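Local coordinates for zona pellucida sperm-binding protein 1,Zona pellucida sperm-binding protein 1 (Gallus gallus, PDB 6GF6) that forms part of the avian egg coat, where its ZP-N1 domain homodimer probably cross-links the filaments that sperm must penetrate, at residues B[19-24]-B[31-36]; B[63-68]-B[81-86]; B[87-92]-B[98-103]. The protein carries 2 engineered substitutions. All blocks are in the same frame, centred on the assembly; numbering follows the deposited sequence.

Interaction 1: B[19-24]-B[31-36]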
ATOM      1  N   MET B  19      -0.666  -6.553  -7.577  1.00 34.04           N
ATOM      2  CA  MET B  19      -1.822  -6.299  -8.424  1.00 37.51           C
ATOM      3  C   MET B  19      -2.826  -5.453  -7.656  1.00 37.06           C
ATOM      4  O   MET B  19      -2.793  -5.376  -6.426  1.00 37.80           O
ATOM      5  CB  MET B  19      -2.469  -7.607  -8.894  1.00 41.72           C
ATOM      6  CG  MET B  19      -2.542  -8.671  -7.810  1.00 47.06           C
ATOM      7  SD  MET B  19      -3.145 -10.260  -8.407  1.00 53.94           S
ATOM      8  CE  MET B  19      -2.348 -11.369  -7.252  1.00 52.54           C
ATOM      9  N   GLN B  20      -3.727  -4.814  -8.401  1.00 35.36           N
ATOM     10  CA  GLN B  20      -4.761  -3.979  -7.808  1.00 35.53           C
ATOM     11  C   GLN B  20      -6.081  -4.205  -8.530  1.00 33.33           C
ATOM     12  O   GLN B  20      -6.109  -4.378  -9.750  1.00 36.87           O
ATOM     13  CB  GLN B  20      -4.387  -2.491  -7.849  1.00 33.22           C
ATOM     14  CG  GLN B  20      -4.243  -1.915  -9.245  1.00 34.63           C
ATOM     15  CD  GLN B  20      -4.165  -0.402  -9.245  1.00 38.14           C
ATOM     16  OE1 GLN B  20      -4.079   0.227  -8.189  1.00 37.46           O
ATOM     17  NE2 GLN B  20      -4.199   0.192 -10.431  1.00 37.35           N
ATOM     18  N   LEU B  21      -7.168  -4.203  -7.762  1.00 35.69           N
ATOM     19  CA  LEU B  21      -8.529  -4.363  -8.261  1.00 36.88           C
ATOM     20  C   LEU B  21      -9.301  -3.076  -8.001  1.00 37.32           C
ATOM     21  O   LEU B  21      -9.392  -2.629  -6.853  1.00 35.23           O
ATOM     22  CB  LEU B  21      -9.200  -5.559  -7.582  1.00 35.27           C
ATOM     23  CG  LEU B  21     -10.656  -5.888  -7.886  1.00 38.07           C
ATOM     24  CD1 LEU B  21     -10.884  -6.087  -9.357  1.00 39.90           C
ATOM     25  CD2 LEU B  21     -11.030  -7.144  -7.139  1.00 37.96           C
ATOM     26  N   LEU B  22      -9.843  -2.476  -9.060  1.00 40.89           N
ATOM     27  CA  LEU B  22     -10.553  -1.207  -8.959  1.00 43.31           C
ATOM     28  C   LEU B  22     -12.034  -1.418  -9.248  1.00 41.64           C
ATOM     29  O   LEU B  22     -12.392  -2.057 -10.242  1.00 42.54           O
ATOM     30  CB  LEU B  22      -9.963  -0.170  -9.912  1.00 49.11           C
ATOM     31  CG  LEU B  22      -8.478   0.136  -9.700  1.00 53.74           C
ATOM     32  CD1 LEU B  22      -7.598  -0.852 -10.454  1.00 59.78           C
ATOM     33  CD2 LEU B  22      -8.173   1.559 -10.127  1.00 54.07           C
ATOM     34  N   ALA B  23     -12.886  -0.893  -8.370  1.00 41.14           N
ATOM     35  CA  ALA B  23     -14.333  -1.020  -8.487  1.00 41.29           C
ATOM     36  C   ALA B  23     -14.975   0.353  -8.377  1.00 43.92           C
ATOM     37  O   ALA B  23     -14.515   1.202  -7.607  1.00 42.68           O
ATOM     38  CB  ALA B  23     -14.904  -1.948  -7.401  1.00 39.77           C
ATOM     39  N   TYR B  24     -16.047   0.561  -9.141  1.00 47.06           N
ATOM     40  CA  TYR B  24     -16.700   1.865  -9.251  1.00 50.36           C
ATOM     41  C   TYR B  24     -18.186   1.720  -8.938  1.00 53.50           C
ATOM     42  O   TYR B  24     -19.026   1.646  -9.845  1.00 56.84           O
ATOM     43  CB  TYR B  24     -16.466   2.465 -10.638  1.00 49.53           C
ATOM     44  CG  TYR B  24     -14.997   2.592 -10.989  1.00 49.93           C
ATOM     45  CD1 TYR B  24     -14.305   1.532 -11.572  1.00 51.55           C
ATOM     46  CD2 TYR B  24     -14.296   3.756 -10.714  1.00 50.06           C
ATOM     47  CE1 TYR B  24     -12.961   1.641 -11.888  1.00 51.32           C
ATOM     48  CE2 TYR B  24     -12.952   3.875 -11.024  1.00 51.63           C
ATOM     49  CZ  TYR B  24     -12.290   2.815 -11.611  1.00 51.63           C
ATOM     50  OH  TYR B  24     -10.953   2.932 -11.918  1.00 50.39           O
ATOM     51  N   VAL B  31     -18.649  -1.024  -1.860  1.00 44.22           N
ATOM     52  CA  VAL B  31     -18.171  -2.359  -2.194  1.00 42.11           C
ATOM     53  C   VAL B  31     -17.349  -2.850  -1.014  1.00 41.48           C
ATOM     54  O   VAL B  31     -16.555  -2.092  -0.448  1.00 41.63           O
ATOM     55  CB  VAL B  31     -17.340  -2.369  -3.494  1.00 40.71           C
ATOM     56  CG1 VAL B  31     -16.784  -3.754  -3.791  1.00 38.61           C
ATOM     57  CG2 VAL B  31     -18.177  -1.890  -4.663  1.00 44.13           C
ATOM     58  N   HIS B  32     -17.603  -4.081  -0.589  1.00 40.39           N
ATOM     59  CA  HIS B  32     -16.782  -4.749   0.404  1.00 40.22           C
ATOM     60  C   HIS B  32     -15.997  -5.864  -0.270  1.00 38.94           C
ATOM     61  O   HIS B  32     -16.539  -6.602  -1.103  1.00 37.97           O
ATOM     62  CB  HIS B  32     -17.642  -5.305   1.542  1.00 45.72           C
ATOM     63  CG  HIS B  32     -18.149  -4.250   2.473  1.00 50.25           C
ATOM     64  ND1 HIS B  32     -18.876  -4.541   3.606  1.00 52.67           N
ATOM     65  CD2 HIS B  32     -18.021  -2.902   2.444  1.00 51.86           C
ATOM     66  CE1 HIS B  32     -19.179  -3.417   4.230  1.00 53.38           C
ATOM     67  NE2 HIS B  32     -18.672  -2.409   3.545  1.00 53.21           N
ATOM     68  N   PHE B  33     -14.717  -5.964   0.080  1.00 35.42           N
ATOM     69  CA  PHE B  33     -13.802  -6.927  -0.513  1.00 34.66           C
ATOM     70  C   PHE B  33     -13.489  -8.032   0.487  1.00 34.09           C
ATOM     71  O   PHE B  33     -13.302  -7.769   1.679  1.00 36.93           O
ATOM     72  CB  PHE B  33     -12.496  -6.251  -0.951  1.00 36.84           C
ATOM     73  CG  PHE B  33     -12.673  -5.202  -2.014  1.00 37.88           C
ATOM     74  CD1 PHE B  33     -13.014  -3.902  -1.677  1.00 40.11           C
ATOM     75  CD2 PHE B  33     -12.481  -5.512  -3.351  1.00 38.21           C
ATOM     76  CE1 PHE B  33     -13.170  -2.933  -2.654  1.00 40.45           C
ATOM     77  CE2 PHE B  33     -12.635  -4.548  -4.332  1.00 39.35           C
ATOM     78  CZ  PHE B  33     -12.980  -3.258  -3.983  1.00 40.18           C
ATOM     79  N   LYS B  34     -13.434  -9.268  -0.005  1.00 31.56           N
ATOM     80  CA  LYS B  34     -13.011 -10.409   0.795  1.00 32.14           C
ATOM     81  C   LYS B  34     -12.100 -11.295  -0.042  1.00 33.26           C
ATOM     82  O   LYS B  34     -12.371 -11.536  -1.223  1.00 31.11           O
ATOM     83  CB  LYS B  34     -14.200 -11.233   1.306  1.00 34.71           C
ATOM     84  CG  LYS B  34     -15.045 -10.553   2.373  1.00 37.09           C
ATOM     85  CD  LYS B  34     -16.217  -9.802   1.760  1.00 43.26           C
ATOM     86  CE  LYS B  34     -17.234  -9.404   2.821  1.00 48.44           C
ATOM     87  NZ  LYS B  34     -16.660  -8.463   3.822  1.00 50.95           N
ATOM     88  N   VAL B  35     -11.026 -11.774   0.573  1.00 31.42           N
ATOM     89  CA  VAL B  35     -10.098 -12.692  -0.076  1.00 36.14           C
ATOM     90  C   VAL B  35     -10.611 -14.113   0.093  1.00 37.77           C
ATOM     91  O   VAL B  35     -11.056 -14.503   1.179  1.00 37.68           O
ATOM     92  CB  VAL B  35      -8.682 -12.535   0.507  1.00 36.42           C
ATOM     93  CG1 VAL B  35      -7.735 -13.561  -0.101  1.00 38.01           C
ATOM     94  CG2 VAL B  35      -8.165 -11.125   0.272  1.00 34.97           C
ATOM     95  N   LEU B  36     -10.556 -14.891  -0.984  1.00 40.31           N
ATOM     96  CA  LEU B  36     -11.033 -16.268  -0.995  1.00 41.37           C
ATOM     97  C   LEU B  36      -9.865 -17.240  -1.092  1.00 41.67           C
ATOM     98  O   LEU B  36      -8.892 -16.988  -1.811  1.00 42.67           O
ATOM     99  CB  LEU B  36     -11.993 -16.517  -2.161  1.00 45.21           C
ATOM    100  CG  LEU B  36     -13.176 -15.562  -2.296  1.00 50.11           C
ATOM    101  CD1 LEU B  36     -13.965 -15.905  -3.549  1.00 52.22           C
ATOM    102  CD2 LEU B  36     -14.070 -15.626  -1.065  1.00 50.72           C
TER
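L21 and A23 meet the end of the F33 ring side by side. The methyl CD2 of L21 reaches the rim of the ring close to its plane, 4.1 Å from CE2 of F33. Next to it, CB of A23 lies 4.1 Å from CZ of F33, set obliquely to the ring, and also approaches CG2 of V31 at 4.3 Å. From its own strand the ring is covered on one face by CG1 of V31, which stands 3.8 Å above the plane and off toward the rim. No hydrogen bond links the two segments. Instead, their strands run almost antiparallel at 156°, with axes 9.1 Å apart, as expected of two sheets laid one over the other in a beta sandwich, here the Ig-like ZP-N fold. Strand 19-24 lies in one sheet, with backbone bonds to 63-68; strand 31-36 lies in the other. The leucine gains its reach by turning CG anti to the backbone N (chi1 177°), while F33 carries its ring anti to its own carbonyl carbon (chi1 -62°). Further out, L63 and F65 of strand 63-68 also touch F33, and M104 and Y12 also touch L21.

Interaction 2: B[63-68]-B[81-86]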
ATOM      1  N   LEU B  63     -12.982   2.470  -5.332  1.00 49.10           N
ATOM      2  CA  LEU B  63     -12.370   1.650  -4.295  1.00 45.31           C
ATOM      3  C   LEU B  63     -11.284   0.766  -4.892  1.00 40.37           C
ATOM      4  O   LEU B  63     -11.435   0.233  -5.996  1.00 39.79           O
ATOM      5  CB  LEU B  63     -13.425   0.806  -3.584  1.00 47.05           C
ATOM      6  CG  LEU B  63     -14.560   1.655  -2.986  1.00 53.66           C
ATOM      7  CD1 LEU B  63     -15.710   0.803  -2.482  1.00 53.86           C
ATOM      8  CD2 LEU B  63     -14.033   2.538  -1.869  1.00 55.86           C
ATOM      9  N   ILE B  64     -10.170   0.657  -4.173  1.00 39.21           N
ATOM     10  CA  ILE B  64      -8.954   0.026  -4.670  1.00 38.90           C
ATOM     11  C   ILE B  64      -8.561  -1.068  -3.691  1.00 37.59           C
ATOM     12  O   ILE B  64      -8.341  -0.795  -2.506  1.00 40.69           O
ATOM     13  CB  ILE B  64      -7.817   1.046  -4.827  1.00 41.68           C
ATOM     14  CG1 ILE B  64      -8.246   2.199  -5.746  1.00 41.52           C
ATOM     15  CG2 ILE B  64      -6.573   0.369  -5.375  1.00 41.92           C
ATOM     16  CD1 ILE B  64      -7.299   3.389  -5.728  1.00 42.23           C
ATOM     17  N   PHE B  65      -8.431  -2.293  -4.191  1.00 35.21           N
ATOM     18  CA  PHE B  65      -7.865  -3.404  -3.439  1.00 36.93           C
ATOM     19  C   PHE B  65      -6.478  -3.691  -4.003  1.00 37.17           C
ATOM     20  O   PHE B  65      -6.341  -3.936  -5.206  1.00 40.92           O
ATOM     21  CB  PHE B  65      -8.734  -4.653  -3.545  1.00 31.05           C
ATOM     22  CG  PHE B  65      -8.088  -5.880  -2.961  1.00 34.39           C
ATOM     23  CD1 PHE B  65      -7.817  -5.956  -1.601  1.00 31.66           C
ATOM     24  CD2 PHE B  65      -7.674  -6.921  -3.779  1.00 30.06           C
ATOM     25  CE1 PHE B  65      -7.214  -7.080  -1.062  1.00 31.55           C
ATOM     26  CE2 PHE B  65      -7.059  -8.044  -3.245  1.00 32.23           C
ATOM     27  CZ  PHE B  65      -6.822  -8.120  -1.890  1.00 29.85           C
ATOM     28  N   SER B  66      -5.457  -3.608  -3.150  1.00 36.35           N
ATOM     29  CA  SER B  66      -4.064  -3.837  -3.522  1.00 36.15           C
ATOM     30  C   SER B  66      -3.545  -5.117  -2.876  1.00 37.10           C
ATOM     31  O   SER B  66      -3.839  -5.386  -1.705  1.00 32.51           O
ATOM     32  CB  SER B  66      -3.192  -2.660  -3.085  1.00 38.73           C
ATOM     33  OG  SER B  66      -3.705  -1.436  -3.592  1.00 42.52           O
ATOM     34  N   ALA B  67      -2.793  -5.917  -3.642  1.00 33.66           N
ATOM     35  CA  ALA B  67      -2.250  -7.181  -3.150  1.00 29.11           C
ATOM     36  C   ALA B  67      -0.847  -7.423  -3.696  1.00 30.50           C
ATOM     37  O   ALA B  67      -0.648  -7.427  -4.914  1.00 30.24           O
ATOM     38  CB  ALA B  67      -3.167  -8.343  -3.540  1.00 29.29           C
ATOM     39  N   GLY B  68       0.116  -7.647  -2.801  1.00 29.49           N
ATOM     40  CA  GLY B  68       1.434  -8.096  -3.223  1.00 29.80           C
ATOM     41  C   GLY B  68       1.409  -9.538  -3.699  1.00 35.21           C
ATOM     42  O   GLY B  68       0.597 -10.352  -3.254  1.00 34.43           O
ATOM     43  N   TYR B  81       0.525 -16.077 -10.909  1.00 46.10           N
ATOM     44  CA  TYR B  81      -0.072 -15.743  -9.620  1.00 43.49           C
ATOM     45  C   TYR B  81      -1.582 -15.655  -9.760  1.00 41.23           C
ATOM     46  O   TYR B  81      -2.091 -15.056 -10.712  1.00 40.66           O
ATOM     47  CB  TYR B  81       0.453 -14.411  -9.095  1.00 36.39           C
ATOM     48  CG  TYR B  81       1.935 -14.360  -8.838  1.00 40.23           C
ATOM     49  CD1 TYR B  81       2.498 -15.057  -7.781  1.00 39.47           C
ATOM     50  CD2 TYR B  81       2.775 -13.602  -9.646  1.00 40.52           C
ATOM     51  CE1 TYR B  81       3.855 -15.005  -7.539  1.00 40.18           C
ATOM     52  CE2 TYR B  81       4.127 -13.548  -9.408  1.00 37.19           C
ATOM     53  CZ  TYR B  81       4.659 -14.251  -8.354  1.00 40.29           C
ATOM     54  OH  TYR B  81       6.006 -14.203  -8.111  1.00 43.21           O
ATOM     55  N   VAL B  82      -2.300 -16.256  -8.813  1.00 40.00           N
ATOM     56  CA  VAL B  82      -3.757 -16.265  -8.826  1.00 40.08           C
ATOM     57  C   VAL B  82      -4.268 -15.862  -7.448  1.00 41.11           C
ATOM     58  O   VAL B  82      -3.882 -16.456  -6.434  1.00 43.28           O
ATOM     59  CB  VAL B  82      -4.313 -17.640  -9.234  1.00 39.29           C
ATOM     60  CG1 VAL B  82      -5.840 -17.611  -9.262  1.00 39.40           C
ATOM     61  CG2 VAL B  82      -3.759 -18.038 -10.597  1.00 42.50           C
ATOM     62  N   LEU B  83      -5.158 -14.873  -7.419  1.00 40.02           N
ATOM     63  CA  LEU B  83      -5.811 -14.434  -6.194  1.00 38.84           C
ATOM     64  C   LEU B  83      -7.285 -14.246  -6.496  1.00 39.75           C
ATOM     65  O   LEU B  83      -7.643 -13.495  -7.410  1.00 40.92           O
ATOM     66  CB  LEU B  83      -5.208 -13.128  -5.672  1.00 35.79           C
ATOM     67  CG  LEU B  83      -5.804 -12.603  -4.362  1.00 36.59           C
ATOM     68  CD1 LEU B  83      -5.515 -13.544  -3.210  1.00 34.66           C
ATOM     69  CD2 LEU B  83      -5.272 -11.229  -4.050  1.00 30.34           C
ATOM     70  N   ARG B  84      -8.128 -14.927  -5.731  1.00 38.22           N
ATOM     71  CA  ARG B  84      -9.572 -14.857  -5.890  1.00 39.51           C
ATOM     72  C   ARG B  84     -10.152 -13.930  -4.834  1.00 37.95           C
ATOM     73  O   ARG B  84      -9.831 -14.053  -3.646  1.00 41.44           O
ATOM     74  CB  ARG B  84     -10.194 -16.251  -5.791  1.00 46.58           C
ATOM     75  CG  ARG B  84      -9.870 -17.132  -6.991  1.00 52.94           C
ATOM     76  CD  ARG B  84     -10.445 -18.539  -6.887  1.00 59.18           C
ATOM     77  NE  ARG B  84     -11.874 -18.554  -6.561  1.00 60.39           N
ATOM     78  CZ  ARG B  84     -12.401 -19.065  -5.449  1.00 61.50           C
ATOM     79  NH1 ARG B  84     -11.635 -19.625  -4.517  1.00 61.18           N
ATOM     80  NH2 ARG B  84     -13.712 -19.021  -5.269  1.00 61.77           N
ATOM     81  N   VAL B  85     -10.972 -12.983  -5.277  1.00 36.01           N
ATOM     82  CA  VAL B  85     -11.541 -11.953  -4.421  1.00 35.53           C
ATOM     83  C   VAL B  85     -13.037 -11.904  -4.674  1.00 38.37           C
ATOM     84  O   VAL B  85     -13.486 -12.048  -5.815  1.00 41.84           O
ATOM     85  CB  VAL B  85     -10.909 -10.569  -4.684  1.00 35.05           C
ATOM     86  CG1 VAL B  85     -11.551  -9.508  -3.798  1.00 32.52           C
ATOM     87  CG2 VAL B  85      -9.408 -10.612  -4.451  1.00 31.11           C
ATOM     88  N   GLN B  86     -13.807 -11.698  -3.612  1.00 39.95           N
ATOM     89  CA  GLN B  86     -15.243 -11.484  -3.715  1.00 44.08           C
ATOM     90  C   GLN B  86     -15.545 -10.011  -3.490  1.00 40.23           C
ATOM     91  O   GLN B  86     -15.026  -9.404  -2.548  1.00 37.90           O
ATOM     92  CB  GLN B  86     -16.002 -12.342  -2.701  1.00 54.59           C
ATOM     93  CG  GLN B  86     -17.515 -12.260  -2.843  1.00 67.16           C
ATOM     94  CD  GLN B  86     -18.244 -13.013  -1.753  1.00 78.52           C
ATOM     95  OE1 GLN B  86     -17.646 -13.428  -0.763  1.00 84.08           O
ATOM     96  NE2 GLN B  86     -19.549 -13.184  -1.925  1.00 85.39           N
TER
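F65 buries the most surface here, followed by L83 and V85, and all three meet around a single ring atom. CE2 of F65 lies 3.7 Å from CD2 of L83, which arrives at the ring edge within the ring plane, the two side chains coming from opposite directions. The same CE2 is 3.7 Å from CG2 of V85, but this methyl sits obliquely to the ring and its side chain crosses that of F65 at a slant. CD2 of L83 does double duty, since it also lies 3.6 Å from CB of A67, and one methyl thereby rests against the phenyl edge and the alanine methyl at once, both lying on the same side of it. Both sides reach inward from beta strands of different sheets, so this is sandwich packing through the hydrophobic core of the Ig-like ZP-N domain: the strand axes lie 9.9 Å apart at 147°, with no hydrogen bond between the segments. F65 and L83 both hold CG anti to the backbone N (chi1 171° for F65), the rotation at which CE2 and CD2 meet. F33 of strand 30-36 and L55 and H53 of strand 53-57 also pack on the F65 side chain, while M19 touches L83 and L21 touches V85. Outside the core, R84 forms a salt bridge with E101, and I64 and S66 touch T41 and F43 of the second subunit.

Interaction 3: B[87-92]-B[98-103]. Engineered in segment 98-103: Q103 (natural residue Asn).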
ATOM      1  N   LEU B  87     -16.355  -9.436  -4.374  1.00 41.74           N
ATOM      2  CA  LEU B  87     -16.846  -8.071  -4.237  1.00 43.68           C
ATOM      3  C   LEU B  87     -18.311  -8.128  -3.852  1.00 45.64           C
ATOM      4  O   LEU B  87     -19.113  -8.755  -4.553  1.00 46.48           O
ATOM      5  CB  LEU B  87     -16.683  -7.279  -5.531  1.00 46.07           C
ATOM      6  CG  LEU B  87     -15.266  -7.061  -6.039  1.00 48.13           C
ATOM      7  CD1 LEU B  87     -14.799  -8.290  -6.767  1.00 51.12           C
ATOM      8  CD2 LEU B  87     -15.224  -5.853  -6.958  1.00 50.23           C
ATOM      9  N   GLU B  88     -18.654  -7.486  -2.747  1.00 45.52           N
ATOM     10  CA  GLU B  88     -20.033  -7.412  -2.287  1.00 46.27           C
ATOM     11  C   GLU B  88     -20.496  -5.976  -2.462  1.00 46.70           C
ATOM     12  O   GLU B  88     -20.073  -5.085  -1.718  1.00 47.55           O
ATOM     13  CB  GLU B  88     -20.158  -7.863  -0.837  1.00 49.84           C
ATOM     14  CG  GLU B  88     -19.911  -9.344  -0.655  1.00 52.07           C
ATOM     15  CD  GLU B  88     -20.312  -9.843   0.714  1.00 55.70           C
ATOM     16  OE1 GLU B  88     -20.353  -9.033   1.667  1.00 55.89           O
ATOM     17  OE2 GLU B  88     -20.575 -11.056   0.831  1.00 62.04           O
ATOM     18  N   GLU B  89     -21.331  -5.747  -3.465  1.00 46.89           N
ATOM     19  CA  GLU B  89     -21.934  -4.436  -3.640  1.00 48.50           C
ATOM     20  C   GLU B  89     -23.014  -4.248  -2.590  1.00 47.82           C
ATOM     21  O   GLU B  89     -23.885  -5.107  -2.426  1.00 50.21           O
ATOM     22  CB  GLU B  89     -22.514  -4.295  -5.047  1.00 52.07           C
ATOM     23  CG  GLU B  89     -23.024  -2.897  -5.358  1.00 57.13           C
ATOM     24  CD  GLU B  89     -23.569  -2.764  -6.768  1.00 63.91           C
ATOM     25  OE1 GLU B  89     -23.879  -1.625  -7.176  1.00 67.54           O
ATOM     26  OE2 GLU B  89     -23.700  -3.793  -7.463  1.00 65.17           O
ATOM     27  N   MET B  90     -22.945  -3.148  -1.851  1.00 47.34           N
ATOM     28  CA  MET B  90     -23.805  -2.981  -0.694  1.00 51.55           C
ATOM     29  C   MET B  90     -24.516  -1.639  -0.730  1.00 54.54           C
ATOM     30  O   MET B  90     -23.932  -0.614  -1.093  1.00 55.00           O
ATOM     31  CB  MET B  90     -23.014  -3.128   0.603  1.00 57.87           C
ATOM     32  CG  MET B  90     -22.613  -4.568   0.871  1.00 63.85           C
ATOM     33  SD  MET B  90     -21.720  -4.774   2.402  1.00 73.17           S
ATOM     34  CE  MET B  90     -22.898  -4.144   3.598  1.00 73.51           C
ATOM     35  N   LEU B  91     -25.788  -1.676  -0.343  1.00 48.05           N
ATOM     36  CA  LEU B  91     -26.627  -0.509  -0.143  1.00 50.76           C
ATOM     37  C   LEU B  91     -26.326   0.145   1.199  1.00 50.84           C
ATOM     38  O   LEU B  91     -25.765  -0.473   2.108  1.00 48.93           O
ATOM     39  CB  LEU B  91     -28.098  -0.914  -0.196  1.00 52.50           C
ATOM     40  CG  LEU B  91     -28.505  -1.744  -1.416  1.00 53.00           C
ATOM     41  CD1 LEU B  91     -29.989  -2.069  -1.361  1.00 54.59           C
ATOM     42  CD2 LEU B  91     -28.155  -1.031  -2.723  1.00 53.70           C
ATOM     43  N   LEU B  92     -26.721   1.416   1.325  1.00 63.12           N
ATOM     44  CA  LEU B  92     -26.491   2.128   2.579  1.00 65.86           C
ATOM     45  C   LEU B  92     -27.221   1.486   3.747  1.00 64.55           C
ATOM     46  O   LEU B  92     -26.871   1.752   4.900  1.00 67.08           O
ATOM     47  CB  LEU B  92     -26.934   3.588   2.461  1.00 75.17           C
ATOM     48  CG  LEU B  92     -26.252   4.453   1.403  1.00 81.83           C
ATOM     49  CD1 LEU B  92     -26.893   5.827   1.364  1.00 86.83           C
ATOM     50  CD2 LEU B  92     -24.757   4.571   1.696  1.00 81.30           C
ATOM     51  N   ALA B  98     -25.448  -7.052  -4.647  1.00 51.56           N
ATOM     52  CA  ALA B  98     -24.914  -7.982  -5.630  1.00 53.13           C
ATOM     53  C   ALA B  98     -23.581  -8.514  -5.133  1.00 50.15           C
ATOM     54  O   ALA B  98     -22.892  -7.873  -4.335  1.00 52.60           O
ATOM     55  CB  ALA B  98     -24.747  -7.321  -7.002  1.00 46.12           C
ATOM     56  N   SER B  99     -23.225  -9.696  -5.624  1.00 48.62           N
ATOM     57  CA  SER B  99     -21.980 -10.344  -5.247  1.00 47.63           C
ATOM     58  C   SER B  99     -21.251 -10.795  -6.505  1.00 49.05           C
ATOM     59  O   SER B  99     -21.844 -11.438  -7.379  1.00 49.50           O
ATOM     60  CB  SER B  99     -22.246 -11.527  -4.322  1.00 53.49           C
ATOM     61  OG  SER B  99     -21.033 -12.099  -3.883  1.00 55.70           O
ATOM     62  N   TYR B 100     -19.972 -10.436  -6.601  1.00 44.77           N
ATOM     63  CA  TYR B 100     -19.150 -10.785  -7.746  1.00 46.50           C
ATOM     64  C   TYR B 100     -17.886 -11.483  -7.266  1.00 44.81           C
ATOM     65  O   TYR B 100     -17.350 -11.176  -6.199  1.00 40.85           O
ATOM     66  CB  TYR B 100     -18.778  -9.550  -8.589  1.00 48.73           C
ATOM     67  CG  TYR B 100     -19.944  -8.643  -8.929  1.00 55.91           C
ATOM     68  CD1 TYR B 100     -20.464  -7.760  -7.989  1.00 58.29           C
ATOM     69  CD2 TYR B 100     -20.530  -8.675 -10.190  1.00 60.82           C
ATOM     70  CE1 TYR B 100     -21.528  -6.931  -8.296  1.00 62.28           C
ATOM     71  CE2 TYR B 100     -21.596  -7.852 -10.505  1.00 64.74           C
ATOM     72  CZ  TYR B 100     -22.094  -6.982  -9.553  1.00 66.46           C
ATOM     73  OH  TYR B 100     -23.158  -6.159  -9.861  1.00 71.57           O
ATOM     74  N   GLU B 101     -17.420 -12.431  -8.070  1.00 46.58           N
ATOM     75  CA  GLU B 101     -16.182 -13.148  -7.809  1.00 47.87           C
ATOM     76  C   GLU B 101     -15.222 -12.881  -8.955  1.00 48.06           C
ATOM     77  O   GLU B 101     -15.612 -12.938 -10.125  1.00 49.70           O
ATOM     78  CB  GLU B 101     -16.419 -14.648  -7.671  1.00 53.22           C
ATOM     79  CG  GLU B 101     -15.145 -15.436  -7.461  1.00 57.03           C
ATOM     80  CD  GLU B 101     -15.405 -16.904  -7.202  1.00 64.70           C
ATOM     81  OE1 GLU B 101     -16.376 -17.223  -6.478  1.00 68.39           O
ATOM     82  OE2 GLU B 101     -14.637 -17.738  -7.732  1.00 68.10           O
ATOM     83  N   VAL B 102     -13.965 -12.599  -8.617  1.00 48.92           N
ATOM     84  CA  VAL B 102     -12.948 -12.260  -9.602  1.00 50.09           C
ATOM     85  C   VAL B 102     -11.706 -13.083  -9.316  1.00 48.00           C
ATOM     86  O   VAL B 102     -11.234 -13.129  -8.174  1.00 45.91           O
ATOM     87  CB  VAL B 102     -12.595 -10.761  -9.571  1.00 54.45           C
ATOM     88  CG1 VAL B 102     -11.619 -10.417 -10.692  1.00 56.43           C
ATOM     89  CG2 VAL B 102     -13.838  -9.911  -9.675  1.00 58.01           C
ATOM     90  N   GLN B 103     -11.150 -13.684 -10.362  1.00 47.91           N
ATOM     91  CA  GLN B 103      -9.889 -14.405 -10.284  1.00 50.23           C
ATOM     92  C   GLN B 103      -8.837 -13.536 -10.960  1.00 45.21           C
ATOM     93  O   GLN B 103      -8.800 -13.441 -12.189  1.00 48.98           O
ATOM     94  CB  GLN B 103     -10.002 -15.776 -10.948  1.00 57.28           C
ATOM     95  CG  GLN B 103      -8.858 -16.722 -10.608  1.00 64.75           C
ATOM     96  CD  GLN B 103      -8.966 -18.071 -11.308  1.00 73.55           C
ATOM     97  OE1 GLN B 103      -8.867 -19.122 -10.673  1.00 78.40           O
ATOM     98  NE2 GLN B 103      -9.158 -18.043 -12.621  1.00 76.63           N
TER
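E89 and Y100 meet because E89 sets CG anti to the backbone N (chi1 -174°) and runs on extended, while Y100 places its ring anti to the carbonyl carbon (chi1 -48°). These torsions bring OE2 of E89 to the ring edge, in its plane, 3.4 Å from OH of Y100, in a weak hydrogen bond given by the hydroxyl. Both belong to the beta hairpin of strands 80-90 and 96-107, whose antiparallel ladder pairs L87 with Y100 and E89 with A98 as hydrogen-bonded pairs and E88 with S99 as a non-hydrogen-bonded pair. The L87-Y100 pair is closed by two nearly straight bonds, L87 N to Y100 O at 2.7 Å and Y100 N to L87 O at 2.8 Å. At E89 and A98 the first bond, E89 N to A98 O, is 2.8 Å but bent, and the return bond is weak. The stronger polar partners lie outside: OE1 of E89 makes a salt bridge with R29, and the Y100 hydroxyl is hydrogen-bonded to the backbone N of L7 and of L8. With a phenylalanine in place of this tyrosine, those two amides would probably lose their acceptor, and E89 its weak link across the hairpin. E88, bridged to R42, lies on the other face with S99, which bonds to Q86. On the face of the sheet that carries L87 and Y100, CD1 of L87 presses tightly on CG2 of V102, 3.5 Å away.

How the interactions relate
The three contacts show how a beta sandwich is built from pairing within sheets and packing between them. Interactions 1 and 2, with centres about 6 Å apart, both bridge the sheets and are joined within them: L21 N lies 2.7 Å from F65 O, and K34 O lies 2.8 Å from Q86 N, both probable hydrogen bonds. Interaction 3 continues the sheet of strands 30-36 and 80-90, sharing strand 80-90 with interaction 2, and V85 O approaches V102 N at 2.9 Å. Between interactions 1 and 3, H32 O meets E88 N at 2.8 Å. The side chains of H32, K34 and E88 gather at this junction; zinc has been seen at all three in structures of this protein, though none is bound to this chain here.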